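Local structure of ricin B-like lectin (Macrolepiota procera, 4IZX) at residues S6-I12 against Q42-W48; T49-L55 against P82-I87; S62-I66 against V77-F83. The protein binds carbohydrate as a beta-trefoil lectin and holds lactose through its galactose unit. All blocks are in the same frame, centred on the assembly; numbering follows the deposited sequence. Where two conformers were deposited one is given.

Contact 1 (S6-I12 against Q42-W48); sequences SGQTYKI and QQWTFNW
Tyr10 sets the edge of its ring against the face of Phe46 in a T-shaped stack, the two planes at 81°. The atom that makes the bump is Tyr10 CD2, which sits 3.6 Å from Phe46 CD1, over the ring but displaced toward its rim. Ile12 fills the next hollow: its CD1 reaches the edge of the same phenylalanine ring, 4.0 Å from Phe46 CZ, and also lies against Trp44 CD1, so one methyl plugs the notch between two aromatic rings. On the other face of the sheet Thr9 and Thr45 form a non-hydrogen-bonded antiparallel pair. Both hydroxyls stand beside their own backbone N (chi1 -61° and -51°), which brings Thr9 OG1 and Thr45 OG1 together in a 2.8 Å hydrogen bond, while Thr9 CG2 rests on Gln43 CB. Backbone bonds tie Tyr10 to Trp44 in both directions; Phe46 N donates to Gln8 O and Phe46 O receives Gly7 N. Beyond them Trp48 N gives a nearly straight bond to Ser6 OG (2.9 Å), and at the other end a water bridges Ile12 N and Gln42 O where the strands part. Gln42 belongs to the glycan pocket and its amide is hydrogen-bonded to Asp22, a galactose-binding residue. Strand 9-14 runs between strands 44-48 and 135-138 in a four-stranded antiparallel sheet, and strand 53-57 flanks 44-48 on its far side; Leu55 and Ile137 of these neighbours pack on Phe46.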
loop_
_atom_site.group_PDB
_atom_site.type_symbol
_atom_site.label_atom_id
_atom_site.label_comp_id
_atom_site.label_asym_id
_atom_site.label_seq_id
_atom_site.Cartn_x
_atom_site.Cartn_y
_atom_site.Cartn_z
ATOM N N SER A 6 5.501 -13.840 5.026
ATOM C CA SER A 6 5.805 -13.147 6.247
ATOM C C SER A 6 7.291 -13.130 6.502
ATOM O O SER A 6 7.961 -14.171 6.343
ATOM C CB SER A 6 5.097 -13.825 7.424
ATOM O OG SER A 6 5.234 -13.075 8.595
ATOM N N GLY A 7 7.823 -11.977 6.903
ATOM C CA GLY A 7 9.229 -11.752 7.149
ATOM C C GLY A 7 10.002 -11.200 5.969
ATOM O O GLY A 7 11.110 -10.678 6.169
ATOM N N GLN A 8 9.440 -11.284 4.766
ATOM C CA GLN A 8 10.085 -10.788 3.585
ATOM C C GLN A 8 9.641 -9.386 3.284
ATOM O O GLN A 8 8.628 -8.910 3.799
ATOM C CB GLN A 8 9.837 -11.713 2.401
ATOM C CG GLN A 8 10.322 -13.139 2.645
ATOM C CD GLN A 8 11.774 -13.225 2.986
ATOM O OE1 GLN A 8 12.175 -13.543 4.111
ATOM N NE2 GLN A 8 12.568 -12.977 2.015
ATOM N N THR A 9 10.441 -8.707 2.487
ATOM C CA THR A 9 10.285 -7.305 2.156
ATOM C C THR A 9 10.059 -7.118 0.683
ATOM O O THR A 9 10.701 -7.744 -0.161
ATOM C CB THR A 9 11.542 -6.550 2.642
ATOM O OG1 THR A 9 11.665 -6.706 4.079
ATOM C CG2 THR A 9 11.514 -5.084 2.313
ATOM N N TYR A 10 9.118 -6.242 0.332
ATOM C CA TYR A 10 8.633 -6.095 -1.020
ATOM C C TYR A 10 8.465 -4.636 -1.407
ATOM O O TYR A 10 8.279 -3.765 -0.533
ATOM C CB TYR A 10 7.274 -6.797 -1.187
ATOM C CG TYR A 10 7.342 -8.269 -0.862
ATOM C CD1 TYR A 10 7.851 -9.181 -1.786
ATOM C CD2 TYR A 10 6.966 -8.774 0.360
ATOM C CE1 TYR A 10 7.950 -10.547 -1.483
ATOM C CE2 TYR A 10 7.059 -10.114 0.672
ATOM C CZ TYR A 10 7.582 -10.988 -0.245
ATOM O OH TYR A 10 7.645 -12.326 0.087
ATOM N N LYS A 11 8.462 -4.364 -2.714
ATOM C CA LYS A 11 7.944 -3.134 -3.270
ATOM C C LYS A 11 6.532 -3.399 -3.776
ATOM O O LYS A 11 6.201 -4.502 -4.193
ATOM C CB LYS A 11 8.842 -2.575 -4.359
ATOM C CG LYS A 11 9.017 -3.471 -5.569
ATOM C CD LYS A 11 9.857 -2.765 -6.634
ATOM C CE LYS A 11 10.410 -3.626 -7.734
ATOM N NZ LYS A 11 9.431 -4.314 -8.519
ATOM N N ILE A 12 5.712 -2.360 -3.749
ATOM C CA ILE A 12 4.292 -2.469 -4.036
ATOM C C ILE A 12 3.983 -1.465 -5.152
ATOM O O ILE A 12 4.067 -0.249 -4.946
ATOM C CB ILE A 12 3.422 -2.229 -2.806
ATOM C CG1 ILE A 12 3.829 -3.135 -1.648
ATOM C CG2 ILE A 12 1.980 -2.445 -3.184
ATOM C CD1 ILE A 12 3.198 -2.821 -0.349
ATOM N N GLN A 42 10.696 2.857 0.083
ATOM C CA GLN A 42 9.863 2.256 -0.942
ATOM C C GLN A 42 9.793 0.733 -0.748
ATOM O O GLN A 42 9.352 0.022 -1.650
ATOM C CB GLN A 42 10.390 2.603 -2.297
ATOM C CG GLN A 42 10.591 4.089 -2.509
ATOM C CD GLN A 42 10.989 4.421 -3.922
ATOM O OE1 GLN A 42 11.906 3.816 -4.472
ATOM N NE2 GLN A 42 10.332 5.394 -4.514
ATOM N N GLN A 43 10.224 0.237 0.418
ATOM C CA GLN A 43 10.270 -1.153 0.750
ATOM C C GLN A 43 9.509 -1.396 2.029
ATOM O O GLN A 43 9.637 -0.641 2.994
ATOM C CB GLN A 43 11.731 -1.625 0.848
ATOM C CG GLN A 43 12.494 -1.446 -0.451
ATOM C CD GLN A 43 13.928 -1.900 -0.410
ATOM O OE1 GLN A 43 14.829 -1.278 -1.027
ATOM N NE2 GLN A 43 14.156 -3.001 0.238
ATOM N N TRP A 44 8.773 -2.504 2.075
ATOM C CA TRP A 44 7.803 -2.802 3.120
ATOM C C TRP A 44 7.973 -4.239 3.555
ATOM O O TRP A 44 7.875 -5.165 2.735
ATOM C CB TRP A 44 6.377 -2.551 2.591
ATOM C CG TRP A 44 6.195 -1.122 2.182
ATOM C CD1 TRP A 44 6.349 -0.618 0.925
ATOM C CD2 TRP A 44 5.911 -0.006 3.047
ATOM N NE1 TRP A 44 6.194 0.741 0.948
ATOM C CE2 TRP A 44 5.925 1.149 2.235
ATOM C CE3 TRP A 44 5.694 0.138 4.413
ATOM C CZ2 TRP A 44 5.705 2.418 2.759
ATOM C CZ3 TRP A 44 5.453 1.394 4.927
ATOM C CH2 TRP A 44 5.478 2.513 4.110
ATOM N N THR A 45 8.275 -4.433 4.836
ATOM C CA THR A 45 8.494 -5.741 5.411
ATOM C C THR A 45 7.156 -6.252 5.914
ATOM O O THR A 45 6.485 -5.644 6.747
ATOM C CB THR A 45 9.547 -5.704 6.533
ATOM O OG1 THR A 45 10.727 -5.063 6.112
ATOM C CG2 THR A 45 9.765 -7.057 7.116
ATOM N N PHE A 46 6.701 -7.360 5.312
ATOM C CA PHE A 46 5.426 -7.933 5.609
ATOM C C PHE A 46 5.530 -8.849 6.825
ATOM O O PHE A 46 6.477 -9.626 6.943
ATOM C CB PHE A 46 4.922 -8.748 4.415
ATOM C CG PHE A 46 4.351 -7.954 3.275
ATOM C CD1 PHE A 46 4.994 -6.839 2.738
ATOM C CD2 PHE A 46 3.159 -8.351 2.701
ATOM C CE1 PHE A 46 4.444 -6.128 1.677
ATOM C CE2 PHE A 46 2.630 -7.661 1.620
ATOM C CZ PHE A 46 3.260 -6.520 1.132
ATOM N N ASN A 47 4.493 -8.848 7.655
ATOM C CA ASN A 47 4.343 -9.781 8.761
ATOM C C ASN A 47 2.917 -10.312 8.748
ATOM O O ASN A 47 1.965 -9.523 8.705
ATOM C CB ASN A 47 4.642 -9.148 10.130
ATOM C CG ASN A 47 4.603 -10.147 11.266
ATOM O OD1 ASN A 47 5.195 -11.207 11.163
ATOM N ND2 ASN A 47 3.909 -9.809 12.345
ATOM N N TRP A 48 2.773 -11.628 8.825
ATOM C CA TRP A 48 1.490 -12.245 9.056
ATOM C C TRP A 48 1.324 -12.438 10.552
ATOM O O TRP A 48 2.116 -13.131 11.180
ATOM C CB TRP A 48 1.370 -13.576 8.291
ATOM C CG TRP A 48 0.120 -14.333 8.600
ATOM C CD1 TRP A 48 0.050 -15.432 9.380
ATOM C CD2 TRP A 48 -1.214 -14.128 8.071
ATOM N NE1 TRP A 48 -1.235 -15.935 9.398
ATOM C CE2 TRP A 48 -2.025 -15.154 8.597
ATOM C CE3 TRP A 48 -1.796 -13.188 7.194
ATOM C CZ2 TRP A 48 -3.363 -15.251 8.309
ATOM C CZ3 TRP A 48 -3.115 -13.295 6.915
ATOM C CH2 TRP A 48 -3.898 -14.330 7.455
HETATM O O HOH W 1 6.761 0.033 -2.540
#

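Contact 2 (T49-L55 against P82-I87); sequences TGKAWTL and PFEWHI
Glu84 OE1 takes two hydrogen bonds from the segment opposite: Thr49 OG1 at 2.7 Å on its anti side and Lys51 NZ at 2.8 Å on its syn side. The lysine bond is a salt bridge, with a second, weak bond from the same NZ to Glu84 OE2. Extended beyond CG (chi2 -176°), the glutamate lays its CB and CG against the methyl of Ala52 and carries the carboxylate on to these donors. The backbones join in one antiparallel bridge, Trp53 N to Trp85 O and Trp85 N to Trp53 O. Farther along, Ile87 CD1 sits over the five-membered ring of Trp53, 4.1 Å from its centroid, a CH-pi contact. Thr54 CG2 touches Pro82 CB, the two side chains running alongside each other.

In the second shell, Thr49 OG1 also accepts from Lys51 N, an ST turn that fixes the hydroxyl facing Glu84. Waters bridge Trp53 NE1 to Ile87 O, Lys51 O to His86 NE2, and Leu55 N to Phe83 O.

Trp53 and Ile87 also line the pocket that holds benzamidine. Strand 53-57 is an outer strand of its sheet, beside 44-48, and here it meets the chain leading into strand 86-89, which pairs in turn with 97-100; Trp85 gives its indole N-H to Leu64 O of strand 63-66.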
loop_
_atom_site.group_PDB
_atom_site.type_symbol
_atom_site.label_atom_id
_atom_site.label_comp_id
_atom_site.label_asym_id
_atom_site.label_seq_id
_atom_site.Cartn_x
_atom_site.Cartn_y
_atom_site.Cartn_z
ATOM N N THR A 49 0.299 -11.813 11.117
ATOM C CA THR A 49 0.099 -11.787 12.552
ATOM C C THR A 49 -0.564 -13.053 13.073
ATOM O O THR A 49 -0.714 -13.241 14.263
ATOM C CB THR A 49 -0.800 -10.624 12.946
ATOM O OG1 THR A 49 -2.087 -10.859 12.382
ATOM C CG2 THR A 49 -0.256 -9.279 12.470
ATOM N N GLY A 50 -0.970 -13.920 12.161
ATOM C CA GLY A 50 -1.815 -15.049 12.449
ATOM C C GLY A 50 -3.195 -14.833 11.894
ATOM O O GLY A 50 -3.926 -15.811 11.675
ATOM N N LYS A 51 -3.580 -13.576 11.634
ATOM C CA LYS A 51 -4.903 -13.297 11.095
ATOM C C LYS A 51 -4.950 -12.198 10.009
ATOM O O LYS A 51 -5.963 -12.019 9.364
ATOM C CB LYS A 51 -5.908 -12.942 12.194
ATOM C CG LYS A 51 -5.550 -11.759 13.003
ATOM C CD LYS A 51 -6.450 -11.650 14.230
ATOM C CE LYS A 51 -6.429 -10.308 14.931
ATOM N NZ LYS A 51 -5.068 -9.856 15.288
ATOM N N ALA A 52 -3.875 -11.468 9.816
ATOM C CA ALA A 52 -3.838 -10.358 8.882
ATOM C C ALA A 52 -2.377 -9.987 8.667
ATOM O O ALA A 52 -1.491 -10.601 9.245
ATOM C CB ALA A 52 -4.631 -9.164 9.418
ATOM N N TRP A 53 -2.155 -8.963 7.845
ATOM C CA TRP A 53 -0.820 -8.533 7.459
ATOM C C TRP A 53 -0.514 -7.167 8.018
ATOM O O TRP A 53 -1.357 -6.248 7.975
ATOM C CB TRP A 53 -0.687 -8.454 5.945
ATOM C CG TRP A 53 -0.857 -9.741 5.242
ATOM C CD1 TRP A 53 -2.020 -10.259 4.730
ATOM C CD2 TRP A 53 0.165 -10.709 4.941
ATOM N NE1 TRP A 53 -1.781 -11.478 4.133
ATOM C CE2 TRP A 53 -0.451 -11.767 4.242
ATOM C CE3 TRP A 53 1.534 -10.776 5.195
ATOM C CZ2 TRP A 53 0.259 -12.829 3.762
ATOM C CZ3 TRP A 53 2.239 -11.861 4.728
ATOM C CH2 TRP A 53 1.595 -12.854 4.029
ATOM N N THR A 54 0.708 -6.970 8.494
ATOM C CA THR A 54 1.226 -5.643 8.807
ATOM C C THR A 54 2.382 -5.365 7.861
ATOM O O THR A 54 3.103 -6.286 7.448
ATOM C CB THR A 54 1.609 -5.486 10.288
ATOM O OG1 THR A 54 2.748 -6.309 10.534
ATOM C CG2 THR A 54 0.448 -5.861 11.187
ATOM N N LEU A 55 2.565 -4.088 7.556
ATOM C CA LEU A 55 3.578 -3.638 6.587
ATOM C C LEU A 55 4.488 -2.606 7.260
ATOM O O LEU A 55 4.034 -1.518 7.602
ATOM C CB LEU A 55 2.943 -3.027 5.338
ATOM C CG LEU A 55 2.584 -4.020 4.223
ATOM C CD1 LEU A 55 1.592 -5.058 4.675
ATOM C CD2 LEU A 55 2.047 -3.339 3.015
ATOM N N PRO A 82 1.645 -1.487 14.782
ATOM C CA PRO A 82 1.274 -2.305 13.638
ATOM C C PRO A 82 -0.204 -2.155 13.328
ATOM O O PRO A 82 -1.061 -2.190 14.220
ATOM C CB PRO A 82 1.604 -3.727 14.094
ATOM C CG PRO A 82 2.599 -3.578 15.190
ATOM C CD PRO A 82 2.262 -2.286 15.836
ATOM N N PHE A 83 -0.498 -1.963 12.057
ATOM C CA PHE A 83 -1.867 -1.824 11.578
ATOM C C PHE A 83 -2.168 -2.997 10.643
ATOM O O PHE A 83 -1.450 -3.240 9.674
ATOM C CB PHE A 83 -2.060 -0.501 10.840
ATOM C CG PHE A 83 -3.464 -0.251 10.396
ATOM C CD1 PHE A 83 -4.384 0.317 11.233
ATOM C CD2 PHE A 83 -3.879 -0.664 9.155
ATOM C CE1 PHE A 83 -5.688 0.519 10.819
ATOM C CE2 PHE A 83 -5.180 -0.463 8.737
ATOM C CZ PHE A 83 -6.084 0.147 9.573
ATOM N N GLU A 84 -3.223 -3.736 10.949
ATOM C CA GLU A 84 -3.584 -4.931 10.186
ATOM C C GLU A 84 -4.353 -4.617 8.917
ATOM O O GLU A 84 -5.319 -3.835 8.919
ATOM C CB GLU A 84 -4.361 -5.921 11.049
ATOM C CG GLU A 84 -3.476 -6.686 12.032
ATOM C CD GLU A 84 -4.225 -7.733 12.836
ATOM O OE1 GLU A 84 -3.643 -8.753 13.206
ATOM O OE2 GLU A 84 -5.410 -7.505 13.153
ATOM N N TRP A 85 -3.963 -5.331 7.872
ATOM C CA TRP A 85 -4.575 -5.276 6.551
ATOM C C TRP A 85 -4.988 -6.675 6.113
ATOM O O TRP A 85 -4.333 -7.653 6.425
ATOM C CB TRP A 85 -3.564 -4.746 5.510
ATOM C CG TRP A 85 -3.092 -3.368 5.779
ATOM C CD1 TRP A 85 -1.926 -2.998 6.358
ATOM C CD2 TRP A 85 -3.765 -2.148 5.428
ATOM N NE1 TRP A 85 -1.820 -1.613 6.376
ATOM C CE2 TRP A 85 -2.936 -1.077 5.807
ATOM C CE3 TRP A 85 -5.001 -1.849 4.838
ATOM C CZ2 TRP A 85 -3.291 0.260 5.582
ATOM C CZ3 TRP A 85 -5.344 -0.538 4.630
ATOM C CH2 TRP A 85 -4.490 0.499 5.003
ATOM N N HIS A 86 -6.052 -6.752 5.312
ATOM C CA HIS A 86 -6.357 -7.955 4.557
ATOM C C HIS A 86 -5.829 -7.754 3.132
ATOM O O HIS A 86 -6.006 -6.702 2.543
ATOM C CB HIS A 86 -7.855 -8.234 4.494
ATOM C CG HIS A 86 -8.426 -8.772 5.779
ATOM N ND1 HIS A 86 -9.778 -9.021 5.949
ATOM C CD2 HIS A 86 -7.815 -9.163 6.924
ATOM C CE1 HIS A 86 -9.960 -9.551 7.142
ATOM N NE2 HIS A 86 -8.794 -9.647 7.752
ATOM N N ILE A 87 -5.170 -8.776 2.595
ATOM C CA ILE A 87 -4.576 -8.703 1.277
ATOM C C ILE A 87 -5.099 -9.869 0.461
ATOM O O ILE A 87 -4.997 -11.005 0.889
ATOM C CB ILE A 87 -3.040 -8.712 1.346
ATOM C CG1 ILE A 87 -2.544 -7.537 2.198
ATOM C CG2 ILE A 87 -2.465 -8.687 -0.057
ATOM C CD1 ILE A 87 -1.054 -7.432 2.309
HETATM O O HOH W 2 -8.211 -10.366 10.459
HETATM O O HOH W 3 -3.985 -12.638 2.901
HETATM O O HOH W 4 0.818 -2.099 8.816
#

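Contact 3 (S62-I66 against V77-F83); sequences SYLGI and VAVNDPF
Tyr63 and Val79 hold each other by two backbone hydrogen bonds, the straighter being Tyr63 N to Val79 O (2.9 Å, 173°). Gly65 and Val77 form the second hydrogen-bonded pair with less regular geometry: Gly65 N donates to Val77 O, whereas Val77 N donates to Gly65 O at 3.0 Å from well above the carbonyl plane. Leu64 and Ala78, between them, are a non-hydrogen-bonded pair, and Ala78 CA directs a C-H toward Tyr63 O.

These strands, 63-66 and 76-79, are the two arms of a beta hairpin within the beta-trefoil. The chain leaving the second arm turns back through residues 80-83 and passes alongside the first again, so Pro82 and Phe83 reach Tyr63 and Ile66.

Tyr63 and Pro82 meet in a CH-pi contact: Pro82 CA lies over one face of the phenol, 3.7 Å from the Tyr63 ring centroid and 16° off the normal, while Pro82 CG reaches Tyr63 CZ. Asn80 O comes at the edge of the same ring. Beyond the ring, the phenol oxygen has a weak hydrogen bond from Arg56.

Apolar contacts continue along the hairpin. With no side chain on Gly65, Val79 CG2 comes to 3.9 Å from its CA, and the Phe83 ring lies by the same CA. Phe83 CG is anti to the backbone N (chi1 -176°), which carries the ring along the strand until its CZ meets Ile66 CG1 at 3.9 Å. Val77 CG2 packs on the backbone of Ile66.

A water lies within hydrogen-bonding distance of both Leu64 O and Phe83 O and links the first arm to the returning chain.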
loop_
_atom_site.group_PDB
_atom_site.type_symbol
_atom_site.label_atom_id
_atom_site.label_comp_id
_atom_site.label_asym_id
_atom_site.label_seq_id
_atom_site.Cartn_x
_atom_site.Cartn_y
_atom_site.Cartn_z
ATOM N N SER A 62 8.235 2.594 11.120
ATOM C CA SER A 62 6.809 2.828 11.213
ATOM C C SER A 62 6.056 1.820 10.368
ATOM O O SER A 62 6.649 1.155 9.521
ATOM C CB SER A 62 6.452 4.270 10.755
ATOM O OG SER A 62 7.082 5.249 11.535
ATOM N N TYR A 63 4.738 1.765 10.553
ATOM C CA TYR A 63 3.890 0.846 9.819
ATOM C C TYR A 63 2.984 1.603 8.869
ATOM O O TYR A 63 2.594 2.740 9.094
ATOM C CB TYR A 63 3.052 -0.016 10.772
ATOM C CG TYR A 63 3.888 -0.947 11.611
ATOM C CD1 TYR A 63 4.433 -0.509 12.806
ATOM C CD2 TYR A 63 4.178 -2.224 11.192
ATOM C CE1 TYR A 63 5.245 -1.350 13.571
ATOM C CE2 TYR A 63 4.973 -3.085 11.936
ATOM C CZ TYR A 63 5.528 -2.653 13.128
ATOM O OH TYR A 63 6.312 -3.512 13.866
ATOM N N LEU A 64 2.593 0.930 7.798
ATOM C CA LEU A 64 1.600 1.485 6.886
ATOM C C LEU A 64 0.238 1.439 7.565
ATOM O O LEU A 64 -0.268 0.359 7.924
ATOM C CB LEU A 64 1.568 0.636 5.621
ATOM C CG LEU A 64 0.773 1.208 4.474
ATOM C CD1 LEU A 64 1.573 2.343 3.836
ATOM C CD2 LEU A 64 0.441 0.163 3.433
ATOM N N GLY A 65 -0.377 2.610 7.762
ATOM C CA GLY A 65 -1.672 2.724 8.414
ATOM C C GLY A 65 -2.487 3.857 7.800
ATOM O O GLY A 65 -2.270 4.258 6.658
ATOM N N ILE A 66 -3.501 4.291 8.544
ATOM C CA ILE A 66 -4.446 5.290 8.022
ATOM C C ILE A 66 -4.685 6.461 8.926
ATOM O O ILE A 66 -4.493 6.375 10.141
ATOM C CB ILE A 66 -5.807 4.657 7.679
ATOM C CG1 ILE A 66 -6.501 3.944 8.857
ATOM C CG2 ILE A 66 -5.589 3.676 6.549
ATOM C CD1 ILE A 66 -7.889 3.484 8.484
ATOM N N VAL A 77 -1.007 6.898 6.002
ATOM C CA VAL A 77 0.093 7.524 6.721
ATOM C C VAL A 77 0.890 6.451 7.468
ATOM O O VAL A 77 0.386 5.382 7.800
ATOM C CB VAL A 77 -0.411 8.586 7.722
ATOM C CG1 VAL A 77 -1.011 9.796 7.015
ATOM C CG2 VAL A 77 -1.351 7.992 8.761
ATOM N N ALA A 78 2.147 6.784 7.758
ATOM C CA ALA A 78 2.943 6.004 8.676
ATOM C C ALA A 78 2.420 6.120 10.102
ATOM O O ALA A 78 2.113 7.212 10.542
ATOM C CB ALA A 78 4.371 6.533 8.672
ATOM N N VAL A 79 2.342 5.008 10.812
ATOM C CA VAL A 79 1.826 4.975 12.185
ATOM C C VAL A 79 2.785 4.189 13.069
ATOM O O VAL A 79 3.572 3.355 12.611
ATOM C CB VAL A 79 0.406 4.383 12.251
ATOM C CG1 VAL A 79 -0.559 5.246 11.483
ATOM C CG2 VAL A 79 0.330 2.939 11.777
ATOM N N ASN A 80 2.721 4.453 14.364
ATOM C CA ASN A 80 3.626 3.843 15.324
ATOM C C ASN A 80 3.381 2.342 15.508
ATOM O O ASN A 80 4.314 1.572 15.566
ATOM C CB ASN A 80 3.464 4.597 16.649
ATOM C CG ASN A 80 4.438 4.139 17.699
ATOM O OD1 ASN A 80 4.061 3.404 18.637
ATOM N ND2 ASN A 80 5.665 4.561 17.571
ATOM N N ASP A 81 2.114 1.982 15.697
ATOM C CA ASP A 81 1.740 0.633 16.078
ATOM C C ASP A 81 1.430 -0.172 14.783
ATOM O O ASP A 81 0.885 0.381 13.819
ATOM C CB ASP A 81 0.463 0.657 16.950
ATOM C CG ASP A 81 0.658 1.155 18.349
ATOM O OD1 ASP A 81 1.752 1.619 18.694
ATOM O OD2 ASP A 81 -0.369 1.144 19.047
ATOM N N PRO A 82 1.645 -1.487 14.782
ATOM C CA PRO A 82 1.274 -2.305 13.638
ATOM C C PRO A 82 -0.204 -2.155 13.328
ATOM O O PRO A 82 -1.061 -2.190 14.220
ATOM C CB PRO A 82 1.604 -3.727 14.094
ATOM C CG PRO A 82 2.599 -3.578 15.190
ATOM C CD PRO A 82 2.262 -2.286 15.836
ATOM N N PHE A 83 -0.498 -1.963 12.057
ATOM C CA PHE A 83 -1.867 -1.824 11.578
ATOM C C PHE A 83 -2.168 -2.997 10.643
ATOM O O PHE A 83 -1.450 -3.240 9.674
ATOM C CB PHE A 83 -2.060 -0.501 10.840
ATOM C CG PHE A 83 -3.464 -0.251 10.396
ATOM C CD1 PHE A 83 -4.384 0.317 11.233
ATOM C CD2 PHE A 83 -3.879 -0.664 9.155
ATOM C CE1 PHE A 83 -5.688 0.519 10.819
ATOM C CE2 PHE A 83 -5.180 -0.463 8.737
ATOM C CZ PHE A 83 -6.084 0.147 9.573
HETATM O O HOH W 4 0.818 -2.099 8.816
#

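All three contacts are partly buried, but their chemistry differs. Contact 1 pairs strands of the four-stranded sheet and turns an aromatic and aliphatic face inward, with a threonine pair on the other. Contact 2 has a single beta bridge; a salt bridge from exposed Lys51 to Glu84 and bridging waters supplement the Trp53-Ile87 packing. Contact 3 is a local hairpin, nested in the loop closed by contact 2, whose Pro82 and Phe83 it shares. Strands 44-48 and 53-57 are sheet neighbours, linking contacts 1 and 2, and Ile12 packs on Leu55. Leu55 O probably bonds Leu64 N between contacts 2 and 3, while Trp44 touches Leu64 between contacts 1 and 3.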